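Local structure of post-proline cleaving enzyme (Rickettsia typhi, 4HVT) at residues A[201-204]-A[208-211]; A[232-237]-A[260-265]; A[415-420]-A[465-470]; A[548-553]-A[558-563]. The protein probably acts as a serine-type oligopeptidase that cuts peptide chains after proline residues. All coordinates share one frame; numbering follows the deposited sequence.

Contact 1: residues A[201-204]-A[208-211]; sequences NLVL and EITS
L202 and E208 face each other across the connection between antiparallel strands 197-200 and 217-222, neighbours in one blade of the beta-propeller, and the site illustrates how a single carboxylate can hold an irregular loop in shape. At L202 the link is indirect: a water lies 2.8 Å from L202 O and 2.8 Å from E208 O, within hydrogen-bonding distance of both carbonyls. V203 follows with its methyls. With CG1 anti to the backbone N (chi1 -177°), its CG2 lies beside that nitrogen and comes to 4.1 Å from I209 CG2, the two branched side chains crossing at a slant. L204 makes the direct polar bond: its backbone N donates to E208 OE1 at 2.8 Å, bent at the hydrogen (133°) but meeting the oxygen almost in line with its C-O bond. H205 N gives a second bond to the same oxygen, while OE2 is taken by Y219 OH and K232 NZ. So many donors around a buried carboxylate would be expected to favour its ionised form. OE1 also touches carbon, lying 3.4 Å from L204 CB.

Contact 2: residues A[232-237]-A[260-265]; sequences KLFEVP and ISANKD
F234 and V236 meet I260 and A262 where two consecutive blades of the beta-propeller lie against each other: strand 231-235 is an outermost strand of one four-stranded sheet, and strand 257-263 is an inner strand of the next. Between these two segments the blades meet through apolar side chains, a worked example of how neighbouring blades pack. F234 spans the contact, touching both I260 and A262. Its CB leaves the strand in the direction of the other sheet, and with CG anti to the backbone N (chi1 -163°) the ring extends toward I260 and A262. Of the ring atoms, CD2 meets I260 CG2 at 4.2 Å, the methyl coming in obliquely. One atom further out, CE2 is 4.4 Å from A262 CB, which sits at the ring edge and near the ring plane. Beyond the two segments the ring also meets Y272, the two planes inclined at about 55°. L233 and F234 both face L218 of strand 217-222, a classic beta bulge. Away from this apolar seam, K232 NZ, the same ammonium group that E208 holds, forms a salt bridge with E235 OE1 at 3.1 Å, reaching that oxygen from above the carboxylate plane. V243 of the adjoining strand 242-247 touches F234, V236 and I260 alike and joins their cluster. The closest approach belongs to the smaller pair, where V236 CG1, placed beside its own backbone N, lies 3.6 Å from A262 CB.

Contact 3: residues A[415-420]-A[465-470]; sequences ENSIVP and FLVYKK. With EDO (1,2-ethanediol), chain G.
The turn at S417 and I418 approaches the regular strand 465-469 nearest at V467, with the CA atoms of I418 and V467 7.7 Å apart. It belongs to the loop between propeller strands 410-415 and 422-426, whereas V467 lies in the mixed sheet of the alpha/beta-hydrolase domain, so the contact exemplifies how two folds can meet through a few side chains. V467 offers both of its methyls. CG1, anti to the backbone N (chi1 173°), reaches I418 CG2 at 3.5 Å, tighter than usual for two carbons, and the two side chains run past each other in opposite senses. CG2 lies nearest the hydroxyl of S417, with OG 3.5 Å away. Within the loop, N416 OD1 accepts from I418 N at 2.8 Å. This bond, to the backbone N two residues on, defines an Asx turn; its donor is tilted 20° from the carbonyl plane. A weak second bond reaches the same oxygen from V419 N. At the start of the segment, E415 OE2 lies a short 2.5 Å from O2 of an ethanediol molecule, probably left from crystallisation, while OE1 accepts from F496 N. Across the two segments the touching is van der Waals contact, one methyl pair and one hydroxyl against a methyl. N416 OD1 shapes the turn, while N416 ND2 bonds outside it to Q395 O and S417 O to N501 ND2. The V467 contact is therefore non-directional, and the N501 bond gives the loop a directional link to the hydrolase side.

Contact 4: residues A[548-553]-A[558-563]; sequences ELIKQN and EYLGIK
No flat group has a face or an edge in the meeting of L549 and I550 with L560; aliphatic methyls do all the touching, a plain example of how a helix settles on a strand. L560 faces both helix residues and gives one branch to each. Its CD1 lies 4.4 Å from L549 CD1, and its CD2 lies 4.3 Å from I550 CD1, ordinary distances for loosely touching methyls. L560 presents this fork with CG anti to the backbone N (chi1 178°). I550 reaches it by its far end, since its CB does not aim at the strand but the extended CG1-CD1 arm closes the distance. On the sheet side L560 also rests on T480 and L482 of strand 480-483. The helix stops just beyond the contact in a Schellman motif, where N553, the C-prime residue with positive phi, donates its N to I550 O at 3.1 Å and I554 N bonds to L549 O. A short loop and a 3-10 turn ending at Y559 then lead into strand 560-565. Helix 536-551 thereby joins strand 510-514 to the parallel strand 560-565, with strand 480-483 between them in the sheet: a beta-alpha-beta crossover of the alpha/beta-hydrolase fold.

How the contacts relate
Contacts 1 and 2 adjoin each other in the propeller, their centres 10 Å apart, joined by the E208-K232 salt bridge (OE2 to NZ 2.8 Å); T210 CG2 also packs against V236 CG2 at 4.0 Å. Contacts 3 and 4 lie on the opposite side of the chain's centre, about 44 to 46 Å away between centres. Those two are 18 Å apart by their centres, with nearest atoms about 5 Å apart, and both reach the mixed sheet of the hydrolase domain; contact 3 alone spans the two domains. Strand 560-565 of contact 4 leads to S566, which, with D649 and H682, probably forms the catalytic triad.

Contact 1: residues A[201-204]-A[208-211]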
loop_
_atom_site.group_PDB
_atom_site.type_symbol
_atom_site.label_atom_id
_atom_site.label_comp_id
_atom_site.label_asym_id
_atom_site.label_seq_id
_atom_site.Cartn_x
_atom_site.Cartn_y
_atom_site.Cartn_z
ATOM N N ASN A 201 -17.926 6.324 7.930
ATOM C CA ASN A 201 -17.390 5.824 9.191
ATOM C C ASN A 201 -16.860 7.012 9.995
ATOM O O ASN A 201 -15.653 7.239 10.091
ATOM C CB ASN A 201 -16.376 4.692 8.962
ATOM C CG ASN A 201 -15.233 5.055 8.032
ATOM O OD1 ASN A 201 -15.424 5.762 7.035
ATOM N ND2 ASN A 201 -14.042 4.580 8.375
ATOM N N LEU A 202 -17.825 7.754 10.562
ATOM C CA LEU A 202 -17.678 8.977 11.324
ATOM C C LEU A 202 -17.356 8.730 12.804
ATOM O O LEU A 202 -18.066 7.990 13.492
ATOM C CB LEU A 202 -18.986 9.809 11.256
ATOM C CG LEU A 202 -19.103 11.013 12.184
ATOM C CD1 LEU A 202 -18.096 12.084 11.931
ATOM C CD2 LEU A 202 -20.487 11.627 12.047
ATOM N N VAL A 203 -16.343 9.419 13.326
ATOM C CA VAL A 203 -16.090 9.441 14.774
ATOM C C VAL A 203 -16.725 10.698 15.315
ATOM O O VAL A 203 -16.132 11.782 15.291
ATOM C CB VAL A 203 -14.587 9.400 15.086
ATOM C CG1 VAL A 203 -14.333 9.360 16.590
ATOM C CG2 VAL A 203 -13.966 8.172 14.440
ATOM N N LEU A 204 -17.992 10.587 15.693
ATOM C CA LEU A 204 -18.720 11.780 16.161
ATOM C C LEU A 204 -18.344 12.040 17.615
ATOM O O LEU A 204 -18.091 13.200 18.030
ATOM C CB LEU A 204 -20.222 11.579 16.014
ATOM C CG LEU A 204 -21.122 12.740 16.439
ATOM C CD1 LEU A 204 -20.730 14.010 15.728
ATOM C CD2 LEU A 204 -22.576 12.398 16.196
ATOM N N GLU A 208 -16.064 6.420 19.887
ATOM C CA GLU A 208 -16.570 5.646 18.744
ATOM C C GLU A 208 -15.409 5.117 17.921
ATOM O O GLU A 208 -15.287 5.372 16.733
ATOM C CB GLU A 208 -17.517 6.468 17.883
ATOM C CG GLU A 208 -18.824 6.754 18.571
ATOM C CD GLU A 208 -19.777 7.576 17.752
ATOM O OE1 GLU A 208 -19.311 8.527 17.065
ATOM O OE2 GLU A 208 -21.003 7.275 17.828
ATOM N N ILE A 209 -14.545 4.362 18.600
ATOM C CA ILE A 209 -13.354 3.761 17.992
ATOM C C ILE A 209 -13.153 2.353 18.553
ATOM O O ILE A 209 -13.600 2.051 19.652
ATOM C CB ILE A 209 -12.064 4.602 18.179
ATOM C CG1 ILE A 209 -11.848 4.899 19.652
ATOM C CG2 ILE A 209 -12.175 5.890 17.386
ATOM C CD1 ILE A 209 -10.524 5.578 19.945
ATOM N N THR A 210 -12.495 1.498 17.775
ATOM C CA THR A 210 -12.155 0.155 18.204
ATOM C C THR A 210 -10.841 0.227 18.964
ATOM O O THR A 210 -10.196 1.272 19.047
ATOM C CB THR A 210 -11.970 -0.801 17.028
ATOM O OG1 THR A 210 -10.819 -0.410 16.279
ATOM C CG2 THR A 210 -13.205 -0.775 16.096
ATOM N N SER A 211 -10.401 -0.928 19.473
ATOM C CA SER A 211 -9.105 -1.033 20.130
ATOM C C SER A 211 -7.935 -0.824 19.205
ATOM O O SER A 211 -6.780 -0.549 19.675
ATOM C CB SER A 211 -8.983 -2.406 20.793
ATOM O OG SER A 211 -9.857 -2.416 21.918
HETATM O O HOH W 1 -16.918 5.640 14.501
#

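Contact 2: residues A[232-237]-A[260-265]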
loop_
_atom_site.group_PDB
_atom_site.type_symbol
_atom_site.label_atom_id
_atom_site.label_comp_id
_atom_site.label_asym_id
_atom_site.label_seq_id
_atom_site.Cartn_x
_atom_site.Cartn_y
_atom_site.Cartn_z
ATOM N N LYS A 232 -26.866 7.281 13.417
ATOM C CA LYS A 232 -26.013 6.102 13.510
ATOM C C LYS A 232 -26.754 4.889 12.951
ATOM O O LYS A 232 -27.882 4.591 13.393
ATOM C CB LYS A 232 -25.576 5.820 14.953
ATOM C CG LYS A 232 -24.627 4.625 14.990
ATOM C CD LYS A 232 -24.018 4.376 16.343
ATOM C CE LYS A 232 -22.953 5.314 16.670
ATOM N NZ LYS A 232 -22.340 4.835 17.973
ATOM N N LEU A 233 -26.134 4.175 12.020
ATOM C CA LEU A 233 -26.746 2.969 11.458
ATOM C C LEU A 233 -26.132 1.669 11.901
ATOM O O LEU A 233 -26.787 0.594 11.777
ATOM C CB LEU A 233 -26.672 2.995 9.941
ATOM C CG LEU A 233 -27.450 4.117 9.270
ATOM C CD1 LEU A 233 -27.422 3.893 7.785
ATOM C CD2 LEU A 233 -28.897 4.242 9.771
ATOM N N PHE A 234 -24.880 1.700 12.362
ATOM C CA PHE A 234 -24.176 0.450 12.590
ATOM C C PHE A 234 -23.012 0.736 13.515
ATOM O O PHE A 234 -22.436 1.805 13.420
ATOM C CB PHE A 234 -23.691 -0.199 11.286
ATOM C CG PHE A 234 -23.332 -1.640 11.471
ATOM C CD1 PHE A 234 -24.317 -2.571 11.826
ATOM C CD2 PHE A 234 -21.995 -2.049 11.448
ATOM C CE1 PHE A 234 -23.985 -3.923 12.092
ATOM C CE2 PHE A 234 -21.654 -3.356 11.696
ATOM C CZ PHE A 234 -22.634 -4.303 12.015
ATOM N N GLU A 235 -22.737 -0.207 14.433
ATOM C CA GLU A 235 -21.580 -0.105 15.320
ATOM C C GLU A 235 -20.969 -1.468 15.514
ATOM O O GLU A 235 -21.694 -2.478 15.612
ATOM C CB GLU A 235 -21.947 0.513 16.666
ATOM C CG GLU A 235 -20.766 0.692 17.594
ATOM C CD GLU A 235 -21.187 1.120 19.010
ATOM O OE1 GLU A 235 -22.047 2.005 19.134
ATOM O OE2 GLU A 235 -20.644 0.563 19.983
ATOM N N VAL A 236 -19.640 -1.555 15.477
ATOM C CA VAL A 236 -18.993 -2.835 15.797
ATOM C C VAL A 236 -18.419 -2.847 17.219
ATOM O O VAL A 236 -18.080 -1.798 17.797
ATOM C CB VAL A 236 -17.852 -3.177 14.793
ATOM C CG1 VAL A 236 -18.370 -3.362 13.374
ATOM C CG2 VAL A 236 -16.767 -2.138 14.839
ATOM N N PRO A 237 -18.242 -4.063 17.795
ATOM C CA PRO A 237 -17.561 -4.137 19.085
ATOM C C PRO A 237 -16.140 -3.574 19.060
ATOM O O PRO A 237 -15.457 -3.568 18.028
ATOM C CB PRO A 237 -17.521 -5.666 19.372
ATOM C CG PRO A 237 -18.632 -6.245 18.559
ATOM C CD PRO A 237 -18.602 -5.392 17.301
ATOM N N ILE A 260 -21.543 -3.212 3.601
ATOM C CA ILE A 260 -21.003 -2.874 4.943
ATOM C C ILE A 260 -20.100 -3.996 5.337
ATOM O O ILE A 260 -20.521 -5.146 5.306
ATOM C CB ILE A 260 -22.119 -2.734 5.945
ATOM C CG1 ILE A 260 -22.933 -1.452 5.585
ATOM C CG2 ILE A 260 -21.564 -2.646 7.344
ATOM C CD1 ILE A 260 -24.085 -1.244 6.525
ATOM N N SER A 261 -18.848 -3.666 5.672
ATOM C CA SER A 261 -17.848 -4.657 5.964
ATOM C C SER A 261 -17.215 -4.382 7.345
ATOM O O SER A 261 -16.584 -3.365 7.549
ATOM C CB SER A 261 -16.822 -4.687 4.835
ATOM O OG SER A 261 -15.815 -5.677 5.027
ATOM N N ALA A 262 -17.440 -5.331 8.246
ATOM C CA ALA A 262 -16.917 -5.298 9.616
ATOM C C ALA A 262 -15.778 -6.309 9.715
ATOM O O ALA A 262 -15.982 -7.498 9.699
ATOM C CB ALA A 262 -17.993 -5.625 10.625
ATOM N N ASN A 263 -14.591 -5.788 9.839
ATOM C CA ASN A 263 -13.399 -6.610 9.865
ATOM C C ASN A 263 -13.166 -6.982 11.357
ATOM O O ASN A 263 -12.946 -6.097 12.194
ATOM C CB ASN A 263 -12.239 -5.845 9.268
ATOM C CG ASN A 263 -11.003 -6.720 9.142
ATOM O OD1 ASN A 263 -10.723 -7.478 10.059
ATOM N ND2 ASN A 263 -10.298 -6.657 8.039
ATOM N N LYS A 264 -13.318 -8.271 11.649
ATOM C CA LYS A 264 -13.269 -8.765 13.034
ATOM C C LYS A 264 -11.827 -8.880 13.549
ATOM O O LYS A 264 -11.508 -8.432 14.662
ATOM C CB LYS A 264 -13.934 -10.129 13.113
ATOM C CG LYS A 264 -15.336 -10.215 12.505
ATOM C CD LYS A 264 -15.790 -11.694 12.493
ATOM C CE LYS A 264 -16.101 -12.169 13.908
ATOM N NZ LYS A 264 -16.228 -13.660 13.989
ATOM N N ASP A 265 -10.983 -9.539 12.792
ATOM C CA ASP A 265 -9.607 -9.878 13.258
ATOM C C ASP A 265 -8.521 -9.785 12.187
ATOM O O ASP A 265 -7.463 -10.446 12.277
ATOM C CB ASP A 265 -9.650 -11.275 13.872
ATOM C CG ASP A 265 -9.830 -12.378 12.828
ATOM O OD1 ASP A 265 -9.948 -12.078 11.644
ATOM O OD2 ASP A 265 -9.805 -13.573 13.223
#

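Contact 3: residues A[415-420]-A[465-470]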
loop_
_atom_site.group_PDB
_atom_site.type_symbol
_atom_site.label_atom_id
_atom_site.label_comp_id
_atom_site.label_asym_id
_atom_site.label_seq_id
_atom_site.Cartn_x
_atom_site.Cartn_y
_atom_site.Cartn_z
ATOM N N GLU A 415 4.594 -2.686 -17.737
ATOM C CA GLU A 415 5.984 -2.352 -17.431
ATOM C C GLU A 415 6.721 -3.616 -17.013
ATOM O O GLU A 415 6.117 -4.705 -16.853
ATOM C CB GLU A 415 6.058 -1.373 -16.255
ATOM C CG GLU A 415 5.661 -1.979 -14.899
ATOM C CD GLU A 415 5.327 -0.893 -13.926
ATOM O OE1 GLU A 415 6.169 -0.519 -13.080
ATOM O OE2 GLU A 415 4.190 -0.344 -14.008
ATOM N N ASN A 416 8.045 -3.467 -16.822
ATOM C CA ASN A 416 8.787 -4.462 -16.074
ATOM C C ASN A 416 9.889 -3.745 -15.325
ATOM O O ASN A 416 9.981 -2.546 -15.327
ATOM C CB ASN A 416 9.250 -5.665 -16.959
ATOM C CG ASN A 416 10.451 -5.366 -17.844
ATOM O OD1 ASN A 416 11.236 -4.481 -17.526
ATOM N ND2 ASN A 416 10.620 -6.130 -18.957
ATOM N N SER A 417 10.669 -4.465 -14.555
ATOM C CA SER A 417 11.575 -3.788 -13.638
ATOM C C SER A 417 12.576 -2.868 -14.347
ATOM O O SER A 417 13.071 -1.935 -13.721
ATOM C CB SER A 417 12.302 -4.820 -12.789
ATOM O OG SER A 417 13.108 -4.222 -11.774
ATOM N N ILE A 418 12.875 -3.133 -15.625
ATOM C CA ILE A 418 13.898 -2.355 -16.343
ATOM C C ILE A 418 13.350 -1.627 -17.595
ATOM O O ILE A 418 14.091 -0.911 -18.258
ATOM C CB ILE A 418 15.158 -3.178 -16.730
ATOM C CG1 ILE A 418 14.818 -4.360 -17.638
ATOM C CG2 ILE A 418 15.928 -3.628 -15.486
ATOM C CD1 ILE A 418 16.013 -5.098 -18.233
ATOM N N VAL A 419 12.071 -1.770 -17.877
ATOM C CA VAL A 419 11.438 -1.113 -19.018
ATOM C C VAL A 419 10.362 -0.153 -18.486
ATOM O O VAL A 419 9.451 -0.603 -17.817
ATOM C CB VAL A 419 10.822 -2.136 -20.015
ATOM C CG1 VAL A 419 10.199 -1.367 -21.165
ATOM C CG2 VAL A 419 11.886 -3.125 -20.516
ATOM N N PRO A 420 10.468 1.167 -18.770
ATOM C CA PRO A 420 9.512 2.082 -18.186
ATOM C C PRO A 420 8.069 1.754 -18.619
ATOM O O PRO A 420 7.853 1.215 -19.709
ATOM C CB PRO A 420 9.919 3.462 -18.731
ATOM C CG PRO A 420 11.360 3.327 -19.031
ATOM C CD PRO A 420 11.557 1.896 -19.452
ATOM N N PHE A 465 14.137 -11.451 -7.867
ATOM C CA PHE A 465 14.403 -10.632 -9.036
ATOM C C PHE A 465 15.710 -9.868 -8.879
ATOM O O PHE A 465 15.935 -9.132 -7.884
ATOM C CB PHE A 465 13.232 -9.724 -9.320
ATOM C CG PHE A 465 12.019 -10.480 -9.732
ATOM C CD1 PHE A 465 11.792 -10.793 -11.056
ATOM C CD2 PHE A 465 11.130 -10.938 -8.784
ATOM C CE1 PHE A 465 10.661 -11.537 -11.437
ATOM C CE2 PHE A 465 10.050 -11.698 -9.116
ATOM C CZ PHE A 465 9.757 -11.968 -10.464
ATOM N N LEU A 466 16.587 -10.085 -9.851
ATOM C CA LEU A 466 17.908 -9.543 -9.831
ATOM C C LEU A 466 18.051 -8.573 -11.025
ATOM O O LEU A 466 17.776 -8.967 -12.171
ATOM C CB LEU A 466 18.886 -10.694 -10.001
ATOM C CG LEU A 466 20.335 -10.319 -10.215
ATOM C CD1 LEU A 466 20.996 -9.619 -9.031
ATOM C CD2 LEU A 466 21.122 -11.585 -10.583
ATOM N N VAL A 467 18.454 -7.323 -10.766
ATOM C CA VAL A 467 18.646 -6.305 -11.810
ATOM C C VAL A 467 20.061 -5.727 -11.672
ATOM O O VAL A 467 20.508 -5.365 -10.566
ATOM C CB VAL A 467 17.641 -5.146 -11.686
ATOM C CG1 VAL A 467 17.945 -4.008 -12.670
ATOM C CG2 VAL A 467 16.252 -5.669 -11.955
ATOM N N TYR A 468 20.783 -5.661 -12.786
ATOM C CA TYR A 468 22.144 -5.145 -12.765
ATOM C C TYR A 468 22.480 -4.488 -14.094
ATOM O O TYR A 468 21.757 -4.620 -15.115
ATOM C CB TYR A 468 23.200 -6.227 -12.406
ATOM C CG TYR A 468 23.254 -7.430 -13.312
ATOM C CD1 TYR A 468 22.493 -8.579 -13.054
ATOM C CD2 TYR A 468 24.101 -7.441 -14.408
ATOM C CE1 TYR A 468 22.589 -9.695 -13.894
ATOM C CE2 TYR A 468 24.183 -8.540 -15.231
ATOM C CZ TYR A 468 23.440 -9.668 -14.953
ATOM O OH TYR A 468 23.528 -10.725 -15.850
ATOM N N LYS A 469 23.563 -3.739 -14.065
ATOM C CA LYS A 469 24.029 -3.074 -15.299
ATOM C C LYS A 469 24.929 -4.015 -16.112
ATOM O O LYS A 469 25.797 -4.669 -15.565
ATOM C CB LYS A 469 24.754 -1.788 -14.909
ATOM C CG LYS A 469 24.929 -0.799 -16.052
ATOM C CD LYS A 469 25.696 0.430 -15.572
ATOM C CE LYS A 469 25.891 1.478 -16.664
ATOM N NZ LYS A 469 26.156 2.839 -16.095
ATOM N N LYS A 470 24.731 -4.111 -17.424
ATOM C CA LYS A 470 25.577 -4.989 -18.225
ATOM C C LYS A 470 27.034 -4.560 -18.099
ATOM O O LYS A 470 27.368 -3.358 -18.066
ATOM C CB LYS A 470 25.159 -4.988 -19.677
ATOM C CG LYS A 470 23.924 -5.816 -19.948
ATOM C CD LYS A 470 23.486 -5.748 -21.385
ATOM C CE LYS A 470 22.093 -6.323 -21.558
ATOM N NZ LYS A 470 21.750 -6.388 -22.999
HETATM C C1 EDO G . 1.959 3.394 -12.700
HETATM O O1 EDO G . 1.432 3.052 -11.422
HETATM C C2 EDO G . 3.106 2.485 -13.097
HETATM O O2 EDO G . 2.988 1.238 -12.432
#

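Contact 4: residues A[548-553]-A[558-563]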
loop_
_atom_site.group_PDB
_atom_site.type_symbol
_atom_site.label_atom_id
_atom_site.label_comp_id
_atom_site.label_asym_id
_atom_site.label_seq_id
_atom_site.Cartn_x
_atom_site.Cartn_y
_atom_site.Cartn_z
ATOM N N GLU A 548 22.640 -16.842 -1.226
ATOM C CA GLU A 548 22.779 -17.201 -2.610
ATOM C C GLU A 548 23.449 -16.074 -3.402
ATOM O O GLU A 548 24.249 -16.346 -4.308
ATOM C CB GLU A 548 21.434 -17.629 -3.204
ATOM C CG GLU A 548 21.516 -18.084 -4.636
ATOM C CD GLU A 548 22.134 -19.466 -4.798
ATOM O OE1 GLU A 548 22.750 -20.037 -3.842
ATOM O OE2 GLU A 548 22.015 -20.002 -5.903
ATOM N N LEU A 549 23.146 -14.821 -3.065
ATOM C CA LEU A 549 23.809 -13.688 -3.734
ATOM C C LEU A 549 25.326 -13.694 -3.499
ATOM O O LEU A 549 26.135 -13.345 -4.380
ATOM C CB LEU A 549 23.226 -12.362 -3.215
ATOM C CG LEU A 549 21.749 -12.104 -3.499
ATOM C CD1 LEU A 549 21.332 -10.864 -2.757
ATOM C CD2 LEU A 549 21.544 -11.939 -5.001
ATOM N N ILE A 550 25.674 -14.081 -2.290
ATOM C CA ILE A 550 27.076 -14.173 -1.898
ATOM C C ILE A 550 27.699 -15.391 -2.574
ATOM O O ILE A 550 28.825 -15.306 -3.052
ATOM C CB ILE A 550 27.180 -14.197 -0.349
ATOM C CG1 ILE A 550 26.817 -12.806 0.189
ATOM C CG2 ILE A 550 28.579 -14.620 0.110
ATOM C CD1 ILE A 550 26.431 -12.751 1.660
ATOM N N LYS A 551 27.020 -16.535 -2.594
ATOM C CA LYS A 551 27.627 -17.772 -3.176
ATOM C C LYS A 551 27.940 -17.577 -4.668
ATOM O O LYS A 551 28.972 -18.032 -5.181
ATOM C CB LYS A 551 26.665 -18.960 -2.971
ATOM C CG LYS A 551 27.184 -20.355 -3.327
ATOM C CD LYS A 551 26.334 -21.430 -2.616
ATOM C CE LYS A 551 26.784 -22.866 -2.943
ATOM N NZ LYS A 551 28.167 -23.137 -2.534
ATOM N N GLN A 552 27.043 -16.883 -5.350
ATOM C CA GLN A 552 27.218 -16.621 -6.765
ATOM C C GLN A 552 28.123 -15.464 -7.095
ATOM O O GLN A 552 28.190 -15.102 -8.254
ATOM C CB GLN A 552 25.897 -16.335 -7.394
ATOM C CG GLN A 552 25.045 -17.546 -7.287
ATOM C CD GLN A 552 23.923 -17.468 -8.236
ATOM O OE1 GLN A 552 23.325 -16.412 -8.422
ATOM N NE2 GLN A 552 23.612 -18.593 -8.858
ATOM N N ASN A 553 28.805 -14.908 -6.094
ATOM C CA ASN A 553 29.685 -13.772 -6.257
ATOM C C ASN A 553 29.116 -12.552 -6.950
ATOM O O ASN A 553 29.814 -11.806 -7.654
ATOM C CB ASN A 553 31.003 -14.210 -6.921
ATOM C CG ASN A 553 31.915 -14.878 -5.917
ATOM O OD1 ASN A 553 32.537 -14.212 -5.074
ATOM N ND2 ASN A 553 31.968 -16.202 -5.964
ATOM N N GLU A 558 30.184 -7.229 3.038
ATOM C CA GLU A 558 30.637 -5.845 3.089
ATOM C C GLU A 558 29.954 -4.916 2.103
ATOM O O GLU A 558 29.910 -3.700 2.346
ATOM C CB GLU A 558 32.169 -5.828 2.902
ATOM C CG GLU A 558 32.792 -4.727 2.076
ATOM C CD GLU A 558 34.299 -4.907 1.985
ATOM O OE1 GLU A 558 34.795 -5.863 2.607
ATOM O OE2 GLU A 558 34.988 -4.130 1.306
ATOM N N TYR A 559 29.409 -5.497 1.024
ATOM C CA TYR A 559 28.817 -4.751 -0.043
ATOM C C TYR A 559 27.285 -4.935 -0.078
ATOM O O TYR A 559 26.651 -4.383 -0.977
ATOM C CB TYR A 559 29.435 -5.172 -1.387
ATOM C CG TYR A 559 30.858 -4.696 -1.560
ATOM C CD1 TYR A 559 31.092 -3.438 -2.069
ATOM C CD2 TYR A 559 31.939 -5.474 -1.201
ATOM C CE1 TYR A 559 32.338 -2.964 -2.247
ATOM C CE2 TYR A 559 33.231 -4.995 -1.358
ATOM C CZ TYR A 559 33.394 -3.720 -1.884
ATOM O OH TYR A 559 34.611 -3.158 -2.108
ATOM N N LEU A 560 26.743 -5.720 0.868
ATOM C CA LEU A 560 25.320 -6.102 0.849
ATOM C C LEU A 560 24.501 -5.271 1.822
ATOM O O LEU A 560 24.661 -5.358 3.065
ATOM C CB LEU A 560 25.138 -7.605 1.117
ATOM C CG LEU A 560 23.681 -8.055 1.167
ATOM C CD1 LEU A 560 22.915 -7.677 -0.122
ATOM C CD2 LEU A 560 23.572 -9.549 1.501
ATOM N N GLY A 561 23.564 -4.494 1.269
ATOM C CA GLY A 561 22.631 -3.760 2.114
ATOM C C GLY A 561 21.214 -4.274 1.953
ATOM O O GLY A 561 20.859 -4.868 0.943
ATOM N N ILE A 562 20.463 -4.135 3.038
ATOM C CA ILE A 562 19.128 -4.640 3.087
ATOM C C ILE A 562 18.202 -3.507 3.520
ATOM O O ILE A 562 18.596 -2.642 4.286
ATOM C CB ILE A 562 18.965 -5.865 4.016
ATOM C CG1 ILE A 562 19.441 -5.568 5.436
ATOM C CG2 ILE A 562 19.677 -7.076 3.429
ATOM C CD1 ILE A 562 19.050 -6.688 6.415
ATOM N N LYS A 563 17.012 -3.488 2.941
ATOM C CA LYS A 563 16.045 -2.381 3.137
ATOM C C LYS A 563 14.607 -2.910 3.263
ATOM O O LYS A 563 14.216 -3.770 2.492
ATOM C CB LYS A 563 16.246 -1.399 1.978
ATOM C CG LYS A 563 15.340 -0.201 1.936
ATOM C CD LYS A 563 15.461 0.504 0.566
ATOM C CE LYS A 563 14.232 1.329 0.206
ATOM N NZ LYS A 563 13.005 0.540 -0.064
#